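Local structure of putative surface anchored protein (Clostridium perfringens B, 4NI6) at residues 29-37 and 82-92; 99-110 and 121-132. The protein probably forms part of the shaft of a cell-surface adhesin, as an Ig-like repeat domain stabilised by an autocatalytically formed internal Thr-Gln ester cross-link. All coordinates share one frame; numbering follows the deposited sequence.

Contact 1. Residues 29-37 and 82-92; sequences DGVDVKDTI and QWELDFGNQKL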
loop_
_atom_site.group_PDB
_atom_site.type_symbol
_atom_site.label_atom_id
_atom_site.label_comp_id
_atom_site.label_asym_id
_atom_site.label_seq_id
_atom_site.Cartn_x
_atom_site.Cartn_y
_atom_site.Cartn_z
ATOM N N ASP A 29 -12.075 2.548 18.468
ATOM C CA ASP A 29 -13.057 2.723 17.392
ATOM C C ASP A 29 -12.598 2.218 16.010
ATOM O O ASP A 29 -13.186 2.585 14.982
ATOM C CB ASP A 29 -13.387 4.216 17.272
ATOM C CG ASP A 29 -12.114 5.088 17.128
ATOM O OD1 ASP A 29 -10.958 4.515 17.405
ATOM O OD2 ASP A 29 -12.282 6.381 16.815
ATOM N N GLY A 30 -11.537 1.416 15.983
ATOM C CA GLY A 30 -10.861 1.079 14.729
ATOM C C GLY A 30 -9.783 2.095 14.415
ATOM O O GLY A 30 -9.612 3.094 15.113
ATOM N N VAL A 31 -9.170 1.899 13.254
ATOM C CA VAL A 31 -8.003 2.671 12.801
ATOM C C VAL A 31 -8.262 3.027 11.337
ATOM O O VAL A 31 -8.544 2.142 10.532
ATOM C CB VAL A 31 -6.720 1.813 12.928
ATOM C CG1 VAL A 31 -5.495 2.594 12.479
ATOM C CG2 VAL A 31 -6.549 1.305 14.367
ATOM N N ASP A 32 -8.252 4.322 11.012
ATOM C CA ASP A 32 -8.300 4.750 9.603
ATOM C C ASP A 32 -6.954 4.536 8.937
ATOM O O ASP A 32 -5.944 5.041 9.413
ATOM C CB ASP A 32 -8.719 6.216 9.503
ATOM C CG ASP A 32 -10.047 6.494 10.180
ATOM O OD1 ASP A 32 -10.852 5.551 10.371
ATOM O OD2 ASP A 32 -10.275 7.661 10.548
ATOM N N VAL A 33 -6.925 3.730 7.882
ATOM C CA VAL A 33 -5.645 3.356 7.284
ATOM C C VAL A 33 -5.619 3.853 5.846
ATOM O O VAL A 33 -6.506 3.537 5.061
ATOM C CB VAL A 33 -5.441 1.832 7.280
ATOM C CG1 VAL A 33 -4.093 1.452 6.650
ATOM C CG2 VAL A 33 -5.524 1.289 8.698
ATOM N N LYS A 34 -4.652 4.709 5.564
ATOM C CA LYS A 34 -4.463 5.263 4.228
ATOM C C LYS A 34 -3.033 4.966 3.797
ATOM O O LYS A 34 -2.176 4.579 4.604
ATOM C CB LYS A 34 -4.670 6.785 4.235
ATOM C CG LYS A 34 -6.081 7.239 4.533
ATOM C CD LYS A 34 -6.164 8.755 4.550
ATOM C CE LYS A 34 -7.312 9.230 5.427
ATOM N NZ LYS A 34 -7.871 10.526 4.954
ATOM N N ASP A 35 -2.783 4.980 2.494
ATOM C CA ASP A 35 -1.439 4.729 1.996
ATOM C C ASP A 35 -1.123 5.714 0.870
ATOM O O ASP A 35 -1.996 6.018 0.044
ATOM C CB ASP A 35 -1.360 3.307 1.421
ATOM C CG ASP A 35 0.066 2.805 1.247
ATOM O OD1 ASP A 35 0.804 2.838 2.269
ATOM O OD2 ASP A 35 0.446 2.318 0.153
ATOM N N THR A 36 0.056 6.300 0.960
ATOM C CA THR A 36 0.576 7.164 -0.112
ATOM C C THR A 36 1.578 6.392 -0.959
ATOM O O THR A 36 2.465 5.714 -0.430
ATOM C CB THR A 36 1.244 8.396 0.498
ATOM O OG1 THR A 36 0.255 9.089 1.270
ATOM C CG2 THR A 36 1.748 9.334 -0.537
ATOM N N ILE A 37 1.423 6.470 -2.286
ATOM C CA ILE A 37 2.237 5.707 -3.255
ATOM C C ILE A 37 3.002 6.673 -4.165
ATOM O O ILE A 37 2.379 7.472 -4.882
ATOM C CB ILE A 37 1.344 4.783 -4.129
ATOM C CG1 ILE A 37 0.431 3.852 -3.297
ATOM C CG2 ILE A 37 2.221 3.961 -5.080
ATOM C CD1 ILE A 37 -0.919 4.443 -2.946
ATOM N N GLN A 82 2.486 10.896 -7.421
ATOM C CA GLN A 82 1.963 10.335 -6.180
ATOM C C GLN A 82 0.504 9.945 -6.357
ATOM O O GLN A 82 -0.291 10.691 -6.934
ATOM C CB GLN A 82 2.109 11.373 -5.072
ATOM C CG GLN A 82 1.902 10.798 -3.699
ATOM C CD GLN A 82 2.130 11.847 -2.645
ATOM O OE1 GLN A 82 1.235 12.623 -2.318
ATOM N NE2 GLN A 82 3.359 11.945 -2.177
ATOM N N TRP A 83 0.138 8.813 -5.747
ATOM C CA TRP A 83 -1.259 8.421 -5.605
ATOM C C TRP A 83 -1.565 8.224 -4.134
ATOM O O TRP A 83 -0.655 8.073 -3.324
ATOM C CB TRP A 83 -1.540 7.112 -6.326
ATOM C CG TRP A 83 -1.359 7.159 -7.815
ATOM C CD1 TRP A 83 -1.809 8.121 -8.707
ATOM C CD2 TRP A 83 -0.818 6.083 -8.631
ATOM N NE1 TRP A 83 -1.457 7.756 -9.985
ATOM C CE2 TRP A 83 -0.907 6.519 -10.007
ATOM C CE3 TRP A 83 -0.180 4.903 -8.355
ATOM C CZ2 TRP A 83 -0.419 5.745 -11.063
ATOM C CZ3 TRP A 83 0.226 4.092 -9.398
ATOM C CH2 TRP A 83 0.171 4.539 -10.733
ATOM N N GLU A 84 -2.846 8.157 -3.815
ATOM C CA GLU A 84 -3.331 7.791 -2.484
ATOM C C GLU A 84 -4.331 6.667 -2.603
ATOM O O GLU A 84 -5.098 6.619 -3.570
ATOM C CB GLU A 84 -3.970 9.006 -1.809
ATOM C CG GLU A 84 -2.944 10.082 -1.555
ATOM C CD GLU A 84 -3.519 11.245 -0.807
ATOM O OE1 GLU A 84 -4.466 11.031 -0.022
ATOM O OE2 GLU A 84 -3.046 12.376 -1.015
ATOM N N LEU A 85 -4.408 5.846 -1.548
ATOM C CA LEU A 85 -5.364 4.740 -1.476
ATOM C C LEU A 85 -5.878 4.645 -0.040
ATOM O O LEU A 85 -5.089 4.457 0.886
ATOM C CB LEU A 85 -4.706 3.415 -1.877
ATOM C CG LEU A 85 -5.681 2.245 -1.948
ATOM C CD1 LEU A 85 -5.386 1.329 -3.119
ATOM C CD2 LEU A 85 -5.597 1.457 -0.669
ATOM N N ASP A 86 -7.182 4.821 0.151
ATOM C CA ASP A 86 -7.776 4.940 1.485
ATOM C C ASP A 86 -8.547 3.652 1.777
ATOM O O ASP A 86 -9.531 3.349 1.094
ATOM C CB ASP A 86 -8.743 6.147 1.473
ATOM C CG ASP A 86 -9.278 6.524 2.835
ATOM O OD1 ASP A 86 -9.042 5.769 3.799
ATOM O OD2 ASP A 86 -9.904 7.604 2.928
ATOM N N PHE A 87 -8.103 2.894 2.782
ATOM C CA PHE A 87 -8.796 1.684 3.182
ATOM C C PHE A 87 -9.997 1.984 4.080
ATOM O O PHE A 87 -10.744 1.074 4.437
ATOM C CB PHE A 87 -7.867 0.727 3.957
ATOM C CG PHE A 87 -6.772 0.120 3.109
ATOM C CD1 PHE A 87 -7.002 -1.043 2.383
ATOM C CD2 PHE A 87 -5.477 0.610 3.185
ATOM C CE1 PHE A 87 -6.002 -1.592 1.587
ATOM C CE2 PHE A 87 -4.469 0.039 2.412
ATOM C CZ PHE A 87 -4.737 -1.069 1.623
ATOM N N GLY A 88 -10.123 3.226 4.527
ATOM C CA GLY A 88 -11.145 3.595 5.502
ATOM C C GLY A 88 -10.875 3.022 6.881
ATOM O O GLY A 88 -9.767 2.605 7.207
ATOM N N ASN A 89 -11.929 2.999 7.677
ATOM C CA ASN A 89 -11.848 2.511 9.049
ATOM C C ASN A 89 -11.680 1.001 9.105
ATOM O O ASN A 89 -12.414 0.269 8.438
ATOM C CB ASN A 89 -13.123 2.903 9.822
ATOM C CG ASN A 89 -13.088 2.477 11.284
ATOM O OD1 ASN A 89 -13.431 1.339 11.612
ATOM N ND2 ASN A 89 -12.481 3.309 12.112
ATOM N N GLN A 90 -10.654 0.551 9.827
ATOM C CA GLN A 90 -10.361 -0.863 9.949
ATOM C C GLN A 90 -10.367 -1.244 11.408
ATOM O O GLN A 90 -9.772 -0.568 12.246
ATOM C CB GLN A 90 -8.992 -1.161 9.322
ATOM C CG GLN A 90 -8.948 -0.872 7.818
ATOM C CD GLN A 90 -9.786 -1.872 7.042
ATOM O OE1 GLN A 90 -9.801 -3.048 7.373
ATOM N NE2 GLN A 90 -10.403 -1.427 5.956
ATOM N N LYS A 91 -11.023 -2.346 11.704
ATOM C CA LYS A 91 -11.116 -2.749 13.103
ATOM C C LYS A 91 -9.989 -3.734 13.454
ATOM O O LYS A 91 -10.123 -4.939 13.244
ATOM C CB LYS A 91 -12.525 -3.269 13.470
ATOM C CG LYS A 91 -13.672 -2.248 13.354
ATOM C CD LYS A 91 -13.823 -1.319 14.557
ATOM C CE LYS A 91 -14.885 -0.248 14.301
ATOM N NZ LYS A 91 -16.279 -0.780 14.494
ATOM N N LEU A 92 -8.807 -3.165 13.703
ATOM C CA LEU A 92 -7.553 -3.911 13.912
ATOM C C LEU A 92 -7.350 -4.417 15.350
ATOM O O LEU A 92 -8.015 -3.951 16.287
ATOM C CB LEU A 92 -6.355 -3.054 13.496
ATOM C CG LEU A 92 -6.439 -2.526 12.055
ATOM C CD1 LEU A 92 -5.186 -1.760 11.667
ATOM C CD2 LEU A 92 -6.638 -3.679 11.078
#
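Asn89 ND2 reaches two acceptors of the facing segment, the backbone Asp29 O at 3.0 Å and the carboxylate Asp32 OD1 at 3.3 Å. With CG opposite the backbone N (chi1 -178°), the amide extends over the end of strand 31-37, its plane turned 73° from that of the Asp32 carboxylate. Beyond it, the aliphatic part of Lys91 passes Gly30. On the Asp32-Asn89 face Lys34 runs alongside Asp86, its CG 3.4 Å from Asp86 OD1; the amine itself stays beyond salt-bridge distance. Further along, Thr36 CG2 rests against the Gln82 amide, 3.3 Å from CD.

The other face is mostly apolar (Val31, Val33, Ile37, Trp83, Leu85) but also carries the buried Asp35. Val33 CG1 lies 3.8 Å from Phe87 CD2, and Ile37 CG2 approaches Trp83 CE3 obliquely at 4.2 Å. The two strands are antiparallel neighbours in one sheet of an Ig-like sandwich, their axes at 162°. A beta bulge breaks their register: between the pairs Asp32-Asn89 and Lys34-Asp86, Val33 alone faces both Phe87 and Gly88. Val33 O takes the Phe87 N-H at 2.9 Å, and Asp86 OD1 accepts from Gly88 N (2.9 Å) in an Asx turn that braces the bulge.

In the next shell, Thr74 O accepts from Trp83 NE1 and Tyr39 stacks on the indole, while Asp38 binds the Gln82 amide. Strand 3-9 borders 31-37 on its other side.

Contact 2. Residues 99-110 and 121-132; sequences VVFENAESVENL and TKQVVKHEDKND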
loop_
_atom_site.group_PDB
_atom_site.type_symbol
_atom_site.label_atom_id
_atom_site.label_comp_id
_atom_site.label_asym_id
_atom_site.label_seq_id
_atom_site.Cartn_x
_atom_site.Cartn_y
_atom_site.Cartn_z
ATOM N N VAL A 99 0.855 -4.610 7.539
ATOM C CA VAL A 99 1.644 -3.981 6.471
ATOM C C VAL A 99 0.812 -3.825 5.205
ATOM O O VAL A 99 -0.007 -4.662 4.887
ATOM C CB VAL A 99 2.949 -4.781 6.231
ATOM C CG1 VAL A 99 2.675 -6.196 5.718
ATOM C CG2 VAL A 99 3.922 -4.056 5.299
ATOM N N VAL A 100 1.067 -2.712 4.525
ATOM C CA VAL A 100 0.398 -2.434 3.246
ATOM C C VAL A 100 1.235 -2.869 2.058
ATOM O O VAL A 100 2.434 -2.581 2.023
ATOM C CB VAL A 100 0.067 -0.950 3.096
ATOM C CG1 VAL A 100 -0.603 -0.660 1.750
ATOM C CG2 VAL A 100 -0.828 -0.466 4.236
ATOM N N PHE A 101 0.603 -3.669 1.200
ATOM C CA PHE A 101 1.148 -4.049 -0.105
ATOM C C PHE A 101 0.442 -3.220 -1.194
ATOM O O PHE A 101 -0.754 -2.937 -1.094
ATOM C CB PHE A 101 0.828 -5.500 -0.347
ATOM C CG PHE A 101 1.692 -6.492 0.386
ATOM C CD1 PHE A 101 2.647 -6.112 1.319
ATOM C CD2 PHE A 101 1.511 -7.851 0.137
ATOM C CE1 PHE A 101 3.412 -7.056 1.988
ATOM C CE2 PHE A 101 2.283 -8.806 0.794
ATOM C CZ PHE A 101 3.224 -8.409 1.728
ATOM N N GLU A 102 1.164 -2.905 -2.290
ATOM C CA GLU A 102 0.572 -2.198 -3.446
ATOM C C GLU A 102 1.047 -2.836 -4.747
ATOM O O GLU A 102 2.195 -3.267 -4.837
ATOM C CB GLU A 102 1.020 -0.745 -3.460
ATOM C CG GLU A 102 0.496 0.107 -2.324
ATOM C CD GLU A 102 -0.987 0.475 -2.391
ATOM O OE1 GLU A 102 -1.472 1.148 -1.430
ATOM O OE2 GLU A 102 -1.717 0.007 -3.275
ATOM N N ASN A 103 0.114 -2.979 -5.674
ATOM C CA ASN A 103 0.383 -3.540 -6.991
ATOM C C ASN A 103 -0.316 -2.664 -8.018
ATOM O O ASN A 103 -1.538 -2.527 -8.020
ATOM C CB ASN A 103 -0.191 -4.921 -7.026
ATOM C CG ASN A 103 0.159 -5.664 -8.290
ATOM O OD1 ASN A 103 1.078 -6.477 -8.313
ATOM N ND2 ASN A 103 -0.553 -5.361 -9.363
ATOM N N ALA A 104 0.473 -2.127 -8.953
ATOM C CA ALA A 104 -0.070 -1.297 -10.052
ATOM C C ALA A 104 0.117 -2.057 -11.362
ATOM O O ALA A 104 1.233 -2.429 -11.712
ATOM C CB ALA A 104 0.682 0.018 -10.151
ATOM N N GLU A 105 -0.982 -2.303 -12.046
ATOM C CA GLU A 105 -0.944 -3.008 -13.320
ATOM C C GLU A 105 -1.556 -2.108 -14.398
ATOM O O GLU A 105 -2.700 -1.673 -14.278
ATOM C CB GLU A 105 -1.768 -4.285 -13.228
ATOM C CG GLU A 105 -1.858 -5.064 -14.545
ATOM C CD GLU A 105 -2.966 -6.091 -14.512
ATOM O OE1 GLU A 105 -4.120 -5.747 -14.162
ATOM O OE2 GLU A 105 -2.674 -7.255 -14.825
ATOM N N SER A 106 -0.851 -1.888 -15.510
ATOM C CA SER A 106 -1.427 -1.003 -16.531
ATOM C C SER A 106 -2.695 -1.612 -17.122
ATOM O O SER A 106 -2.813 -2.841 -17.237
ATOM C CB SER A 106 -0.405 -0.661 -17.613
ATOM O OG SER A 106 0.006 -1.813 -18.357
ATOM N N VAL A 107 -3.625 -0.742 -17.538
ATOM C CA VAL A 107 -4.837 -1.180 -18.195
ATOM C C VAL A 107 -4.547 -1.686 -19.623
ATOM O O VAL A 107 -5.103 -2.699 -20.058
ATOM C CB VAL A 107 -5.883 -0.047 -18.236
ATOM C CG1 VAL A 107 -7.090 -0.435 -19.082
ATOM C CG2 VAL A 107 -6.325 0.307 -16.811
ATOM N N GLU A 108 -3.661 -0.973 -20.309
ATOM C CA GLU A 108 -3.254 -1.303 -21.679
ATOM C C GLU A 108 -1.989 -2.156 -21.690
ATOM O O GLU A 108 -1.188 -2.116 -20.749
ATOM C CB GLU A 108 -3.010 -0.014 -22.461
ATOM C CG GLU A 108 -4.166 0.965 -22.424
ATOM C CD GLU A 108 -5.361 0.488 -23.215
ATOM O OE1 GLU A 108 -6.461 1.038 -23.002
ATOM O OE2 GLU A 108 -5.185 -0.389 -24.091
ATOM N N ASN A 109 -1.781 -2.889 -22.786
ATOM C CA ASN A 109 -0.486 -3.513 -23.011
ATOM C C ASN A 109 0.556 -2.434 -23.291
ATOM O O ASN A 109 0.351 -1.587 -24.166
ATOM C CB ASN A 109 -0.565 -4.508 -24.185
ATOM C CG ASN A 109 -1.333 -5.772 -23.821
ATOM O OD1 ASN A 109 -1.334 -6.212 -22.671
ATOM N ND2 ASN A 109 -1.998 -6.361 -24.812
ATOM N N LEU A 110 1.669 -2.472 -22.567
ATOM C CA LEU A 110 2.707 -1.461 -22.686
ATOM C C LEU A 110 4.098 -2.070 -22.902
ATOM O O LEU A 110 5.050 -1.336 -23.148
ATOM C CB LEU A 110 2.730 -0.566 -21.443
ATOM C CG LEU A 110 1.479 0.273 -21.140
ATOM C CD1 LEU A 110 1.641 0.969 -19.791
ATOM C CD2 LEU A 110 1.241 1.301 -22.244
ATOM N N THR A 121 1.788 -7.317 -23.203
ATOM C CA THR A 121 1.934 -7.489 -21.762
ATOM C C THR A 121 1.698 -6.168 -21.067
ATOM O O THR A 121 2.115 -5.127 -21.522
ATOM C CB THR A 121 3.331 -8.040 -21.385
ATOM O OG1 THR A 121 3.524 -9.318 -22.012
ATOM C CG2 THR A 121 3.462 -8.193 -19.892
ATOM N N LYS A 122 0.977 -6.229 -19.944
ATOM C CA LYS A 122 0.730 -5.065 -19.079
ATOM C C LYS A 122 1.971 -4.798 -18.200
ATOM O O LYS A 122 2.664 -5.737 -17.792
ATOM C CB LYS A 122 -0.523 -5.294 -18.194
ATOM C CG LYS A 122 -1.845 -5.544 -18.939
ATOM C CD LYS A 122 -2.984 -6.010 -18.010
ATOM C CE LYS A 122 -4.226 -6.469 -18.784
ATOM N NZ LYS A 122 -5.392 -6.918 -17.963
ATOM N N GLN A 123 2.309 -3.524 -18.007
ATOM C CA GLN A 123 3.361 -3.141 -17.067
ATOM C C GLN A 123 2.857 -3.364 -15.639
ATOM O O GLN A 123 1.803 -2.844 -15.278
ATOM C CB GLN A 123 3.719 -1.666 -17.223
ATOM C CG GLN A 123 4.897 -1.295 -16.333
ATOM C CD GLN A 123 5.264 0.160 -16.418
ATOM O OE1 GLN A 123 4.434 1.012 -16.692
ATOM N NE2 GLN A 123 6.503 0.457 -16.114
ATOM N N VAL A 124 3.577 -4.162 -14.859
ATOM C CA VAL A 124 3.231 -4.399 -13.439
ATOM C C VAL A 124 4.396 -3.872 -12.647
ATOM O O VAL A 124 5.533 -4.285 -12.833
ATOM C CB VAL A 124 3.034 -5.906 -13.188
ATOM C CG1 VAL A 124 2.918 -6.175 -11.692
ATOM C CG2 VAL A 124 1.787 -6.397 -13.914
ATOM N N VAL A 125 4.079 -3.020 -11.677
ATOM C CA VAL A 125 5.068 -2.499 -10.749
ATOM C C VAL A 125 4.452 -2.611 -9.356
ATOM O O VAL A 125 3.294 -2.245 -9.124
ATOM C CB VAL A 125 5.403 -1.030 -11.071
ATOM C CG1 VAL A 125 6.533 -0.525 -10.201
ATOM C CG2 VAL A 125 5.814 -0.904 -12.546
ATOM N N LYS A 126 5.203 -3.208 -8.447
ATOM C CA LYS A 126 4.627 -3.530 -7.156
ATOM C C LYS A 126 5.567 -3.231 -6.007
ATOM O O LYS A 126 6.763 -3.052 -6.201
ATOM C CB LYS A 126 4.200 -4.975 -7.156
ATOM C CG LYS A 126 5.342 -5.960 -7.167
ATOM C CD LYS A 126 4.841 -7.352 -7.514
ATOM C CE LYS A 126 4.077 -7.346 -8.825
ATOM N NZ LYS A 126 3.284 -8.592 -9.023
ATOM N N HIS A 127 5.006 -3.136 -4.808
ATOM C CA HIS A 127 5.805 -3.020 -3.595
ATOM C C HIS A 127 5.110 -3.789 -2.494
ATOM O O HIS A 127 4.075 -3.357 -1.964
ATOM C CB HIS A 127 5.962 -1.564 -3.206
ATOM C CG HIS A 127 6.933 -1.342 -2.061
ATOM N ND1 HIS A 127 8.246 -1.575 -2.150
ATOM C CD2 HIS A 127 6.698 -0.994 -0.748
ATOM C CE1 HIS A 127 8.828 -1.383 -0.958
ATOM N NE2 HIS A 127 7.871 -1.041 -0.089
ATOM N N GLU A 128 5.542 -5.029 -2.344
ATOM C CA GLU A 128 4.904 -6.008 -1.467
ATOM C C GLU A 128 5.941 -6.576 -0.496
ATOM O O GLU A 128 6.302 -7.752 -0.565
ATOM C CB GLU A 128 4.265 -7.121 -2.313
ATOM C CG GLU A 128 3.253 -6.603 -3.325
ATOM C CD GLU A 128 2.648 -7.696 -4.185
ATOM O OE1 GLU A 128 3.335 -8.705 -4.447
ATOM O OE2 GLU A 128 1.480 -7.536 -4.594
ATOM N N ASP A 129 6.400 -5.722 0.423
ATOM C CA ASP A 129 7.518 -6.046 1.302
ATOM C C ASP A 129 7.055 -6.000 2.752
ATOM O O ASP A 129 6.829 -4.929 3.336
ATOM C CB ASP A 129 8.611 -4.998 1.106
ATOM C CG ASP A 129 9.844 -5.271 1.939
ATOM O OD1 ASP A 129 9.869 -6.216 2.764
ATOM O OD2 ASP A 129 10.823 -4.519 1.762
ATOM N N LYS A 130 6.927 -7.182 3.344
ATOM C CA LYS A 130 6.439 -7.285 4.708
ATOM C C LYS A 130 7.429 -6.765 5.747
ATOM O O LYS A 130 7.048 -6.565 6.888
ATOM C CB LYS A 130 6.024 -8.719 5.014
ATOM C CG LYS A 130 7.177 -9.699 5.148
ATOM C CD LYS A 130 6.642 -11.071 5.519
ATOM C CE LYS A 130 7.630 -12.184 5.251
ATOM N NZ LYS A 130 6.894 -13.469 5.094
ATOM N N ASN A 131 8.643 -6.438 5.325
ATOM C CA ASN A 131 9.664 -5.872 6.195
ATOM C C ASN A 131 9.825 -4.351 6.061
ATOM O O ASN A 131 10.686 -3.759 6.708
ATOM C CB ASN A 131 11.014 -6.598 6.023
ATOM C CG ASN A 131 10.937 -8.085 6.341
ATOM O OD1 ASN A 131 11.372 -8.929 5.553
ATOM N ND2 ASN A 131 10.379 -8.409 7.480
ATOM N N ASP A 132 9.031 -3.712 5.199
ATOM C CA ASP A 132 9.166 -2.278 5.000
ATOM C C ASP A 132 8.412 -1.503 6.085
ATOM O O ASP A 132 7.179 -1.434 6.063
ATOM C CB ASP A 132 8.667 -1.871 3.594
ATOM C CG ASP A 132 8.797 -0.382 3.335
ATOM O OD1 ASP A 132 9.289 0.363 4.212
ATOM O OD2 ASP A 132 8.494 0.042 2.187
HETATM O O HOH W 1 5.252 -3.279 1.594
HETATM O O HOH W 2 3.284 -1.159 -0.267
HETATM O O HOH W 3 -6.672 -4.272 -18.948
#
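Val99 begins the contact by placing CG2 3.6 Å from Asp129 O, where the second segment has left the sheet for a type I turn. Water fills in for direct pairing next to it: one molecule joins Val100 O to Asp129 N, which it meets at 2.9 Å, and another lies within hydrogen-bonding distance of both Val100 O and His127 O. At Phe101 the ring lies flat beneath Glu128, whose CB stands 3.8 Å from the ring centroid and only 16° off its normal, a CH-pi contact over the face. From Glu102 onward the backbones pair directly as antiparallel strands. Glu102 and His127 exchange two bonds, and His127 NE2 is held in turn by Asp132 OD2 through its anti lone pair, which helps to set the rotation of the imidazole. Asn103 runs beside Lys126, linked by a weak bond from NZ to Asn103 OD1 (3.1 Å). The Ala104-Val125 pair is regular, with Ala104 N 2.8 Å from Val125 O, and on the opposite face from its side chains Glu105 packs its CG and carboxylate against the Lys122 methylenes.

At Ser106 the backbone N still bonds Gln123 O, but the return bond, from Gln123 N, goes to the side-chain OG of Ser106 at 2.9 Å. Set between backbone N and carbonyl carbon (chi1 64°), Ser106 OG also donates to Glu108 O at 2.7 Å, bracing the corner at Val107 and Glu108. Ser106 O is buried against Lys122 without a polar partner. Past the corner, Leu110 N meets Thr121 O at 2.9 Å, in a weak pairing of the short strand 109-111 with 121-139. Gln123 is tied by Tyr48 and Asp41, and strand 47-57 flanks 97-106 on the side away from 121-139, making 97-106 an inner strand of this sheet.

Overall arrangement
The two contacts come in series along the chain, contact 1 closing before contact 2 opens, and strand 81-90 leads directly into 97-106. Their centres are about 18 Å apart, on opposite sides of the centre of the chain. Contact 1 belongs to the four-stranded antiparallel sheet and contact 2 to the mixed sheet, so together they represent the two layers of the Ig-like sandwich. They meet in its interior, where two acids face each other, Asp35 OD2 lying 2.7 Å from Glu102 OE1. Thr5 and Gln135 adjoin this meeting point, on strands 3-9 and 121-139, a placement consistent with a Thr-Gln cross-link tying the first and last strands across the layers.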